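Long-range contact in catechol 1,2-dioxygenase (Pseudomonas putida, PDB 2AZQ), which probably catalyses the iron(III)-dependent intradiol cleavage of catechol by O2 to give cis,cis-muconate: residues G119-D124 with L175-I180. Residues are numbered along the deposited sequence; the frame is centred on the assembly and turned at random.
Sequences GEVRMD and LRRRII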
loop_
_atom_site.group_PDB
_atom_site.type_symbol
_atom_site.label_atom_id
_atom_site.label_comp_id
_atom_site.label_asym_id
_atom_site.label_seq_id
_atom_site.Cartn_x
_atom_site.Cartn_y
_atom_site.Cartn_z
ATOM N N GLY A 119 -13.561 4.109 -38.752
ATOM C CA GLY A 119 -15.011 4.124 -38.624
ATOM C C GLY A 119 -15.856 2.964 -38.105
ATOM O O GLY A 119 -16.826 3.201 -37.401
ATOM N N GLU A 120 -15.520 1.731 -38.465
ATOM C CA GLU A 120 -16.265 0.538 -38.061
ATOM C C GLU A 120 -15.356 -0.548 -37.527
ATOM O O GLU A 120 -14.211 -0.663 -37.936
ATOM C CB GLU A 120 -17.026 -0.066 -39.260
ATOM C CG GLU A 120 -18.409 0.489 -39.505
ATOM C CD GLU A 120 -19.136 -0.209 -40.657
ATOM O OE1 GLU A 120 -18.608 -0.165 -41.800
ATOM O OE2 GLU A 120 -20.236 -0.788 -40.423
ATOM N N VAL A 121 -15.887 -1.378 -36.644
ATOM C CA VAL A 121 -15.112 -2.486 -36.115
ATOM C C VAL A 121 -16.011 -3.446 -35.328
ATOM O O VAL A 121 -17.058 -3.050 -34.820
ATOM C CB VAL A 121 -13.953 -1.958 -35.175
ATOM C CG1 VAL A 121 -14.511 -1.423 -33.884
ATOM C CG2 VAL A 121 -12.947 -3.048 -34.915
ATOM N N ARG A 122 -15.643 -4.718 -35.269
ATOM C CA ARG A 122 -16.389 -5.643 -34.423
ATOM C C ARG A 122 -15.427 -5.765 -33.226
ATOM O O ARG A 122 -14.208 -5.839 -33.418
ATOM C CB ARG A 122 -16.578 -7.007 -35.078
ATOM C CG ARG A 122 -17.179 -8.020 -34.129
ATOM C CD ARG A 122 -17.580 -9.294 -34.831
ATOM N NE ARG A 122 -18.134 -10.294 -33.914
ATOM C CZ ARG A 122 -18.847 -11.348 -34.303
ATOM N NH1 ARG A 122 -19.106 -11.552 -35.589
ATOM N NH2 ARG A 122 -19.295 -12.209 -33.408
ATOM N N MET A 123 -15.958 -5.785 -32.007
ATOM C CA MET A 123 -15.119 -5.866 -30.815
ATOM C C MET A 123 -14.972 -7.228 -30.116
ATOM O O MET A 123 -13.990 -7.431 -29.406
ATOM C CB MET A 123 -15.609 -4.852 -29.770
ATOM C CG MET A 123 -15.481 -3.407 -30.157
ATOM S SD MET A 123 -16.079 -2.393 -28.801
ATOM C CE MET A 123 -14.849 -2.769 -27.579
ATOM N N ASP A 124 -15.929 -8.137 -30.296
ATOM C CA ASP A 124 -15.894 -9.454 -29.627
ATOM C C ASP A 124 -15.299 -10.588 -30.480
ATOM O O ASP A 124 -15.340 -10.529 -31.712
ATOM C CB ASP A 124 -17.310 -9.888 -29.244
ATOM C CG ASP A 124 -18.186 -10.141 -30.466
ATOM O OD1 ASP A 124 -18.588 -9.160 -31.118
ATOM O OD2 ASP A 124 -18.443 -11.310 -30.803
ATOM N N LEU A 175 -12.967 -7.184 -26.652
ATOM C CA LEU A 175 -13.772 -6.056 -26.190
ATOM C C LEU A 175 -12.907 -4.797 -25.984
ATOM O O LEU A 175 -13.200 -3.949 -25.135
ATOM C CB LEU A 175 -14.500 -6.433 -24.893
ATOM C CG LEU A 175 -15.173 -7.797 -25.046
ATOM C CD1 LEU A 175 -15.938 -8.136 -23.782
ATOM C CD2 LEU A 175 -16.104 -7.772 -26.252
ATOM N N ARG A 176 -11.839 -4.680 -26.767
ATOM C CA ARG A 176 -10.929 -3.530 -26.682
ATOM C C ARG A 176 -10.541 -3.016 -28.071
ATOM O O ARG A 176 -9.957 -3.748 -28.871
ATOM C CB ARG A 176 -9.661 -3.920 -25.918
ATOM C CG ARG A 176 -9.861 -4.082 -24.408
ATOM C CD ARG A 176 -8.691 -4.788 -23.695
ATOM N NE ARG A 176 -8.908 -4.847 -22.252
ATOM C CZ ARG A 176 -8.792 -3.793 -21.458
ATOM N NH1 ARG A 176 -8.452 -2.622 -21.994
ATOM N NH2 ARG A 176 -9.039 -3.899 -20.162
ATOM N N ARG A 177 -10.846 -1.757 -28.355
ATOM C CA ARG A 177 -10.513 -1.198 -29.661
ATOM C C ARG A 177 -10.358 0.333 -29.731
ATOM O O ARG A 177 -10.882 1.108 -28.915
ATOM C CB ARG A 177 -11.582 -1.590 -30.712
ATOM C CG ARG A 177 -11.750 -3.072 -31.049
ATOM C CD ARG A 177 -10.569 -3.635 -31.837
ATOM N NE ARG A 177 -10.787 -5.031 -32.220
ATOM C CZ ARG A 177 -10.831 -6.074 -31.384
ATOM N NH1 ARG A 177 -11.040 -7.291 -31.864
ATOM N NH2 ARG A 177 -10.642 -5.914 -30.081
ATOM N N ARG A 178 -9.634 0.762 -30.750
ATOM C CA ARG A 178 -9.479 2.170 -31.000
ATOM C C ARG A 178 -10.122 2.422 -32.363
ATOM O O ARG A 178 -9.610 1.994 -33.402
ATOM C CB ARG A 178 -8.007 2.567 -30.967
ATOM C CG ARG A 178 -7.481 2.949 -29.583
ATOM C CD ARG A 178 -6.003 3.314 -29.671
ATOM N NE ARG A 178 -5.226 2.130 -30.006
ATOM C CZ ARG A 178 -4.030 2.140 -30.586
ATOM N NH1 ARG A 178 -3.443 3.278 -30.912
ATOM N NH2 ARG A 178 -3.418 0.993 -30.847
ATOM N N ILE A 179 -11.281 3.080 -32.323
ATOM C CA ILE A 179 -12.069 3.413 -33.520
ATOM C C ILE A 179 -11.788 4.837 -33.988
ATOM O O ILE A 179 -11.887 5.759 -33.199
ATOM C CB ILE A 179 -13.608 3.294 -33.227
ATOM C CG1 ILE A 179 -13.994 1.842 -32.955
ATOM C CG2 ILE A 179 -14.401 3.772 -34.409
ATOM C CD1 ILE A 179 -15.426 1.643 -32.515
ATOM N N ILE A 180 -11.429 5.010 -35.257
ATOM C CA ILE A 180 -11.176 6.357 -35.830
ATOM C C ILE A 180 -12.469 6.911 -36.441
ATOM O O ILE A 180 -13.062 6.259 -37.298
ATOM C CB ILE A 180 -10.176 6.338 -37.011
ATOM C CG1 ILE A 180 -8.867 5.642 -36.618
ATOM C CG2 ILE A 180 -9.973 7.747 -37.503
ATOM C CD1 ILE A 180 -8.206 6.183 -35.409
#
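Val121 splits its two methyls between Ile179 and Arg177. Its CG1 packs 3.4 Å from CG1 of Ile179, and its CG2 lies 3.9 Å from CD of Arg177. With chi1 at 71°, CG1 lies between the backbone N and the carbonyl carbon and faces Ile179, while CG2, anti to N, faces Arg177. Met123 and Arg177 run past each other in opposite directions, CG to CG at 3.9 Å. The Met123 chain then bends at chi3 and brings CE against the backbone of Leu175. One face of the Arg177 guanidinium lies over Met123 C. In the plane of that group, Arg177 NH2 donates to Arg176 O at 2.6 Å; Phe173 O is a second, weak acceptor. An alanine in place of Arg177 would probably open a gap beside Val121 and Met123 and leave Arg176 O without this donor. Backbone bonds close both ends: Gly119 N to Ile180 O (2.6 Å) and Leu175 N to Met123 O (2.9 Å). Further out, Arg122 grips Asp124 side-on, with NE to OD1 and NH2 to OD2. Arg176 points away; its NH2 hydrogen-bonds Leu109 O, and its side chain touches the iron ligand Tyr163. Strand 120-122 pairs with strand 186-192, and strand 176-180 with strand 151-155. Strands 120-122 and 176-180 run nearly antiparallel (160°), with a closest axis approach of 7.5 Å. Val121 and Met123 meet Arg177 and Ile179 between them, at an edge of the intradiol dioxygenase beta-sandwich where backbone bonds bridge facing strands.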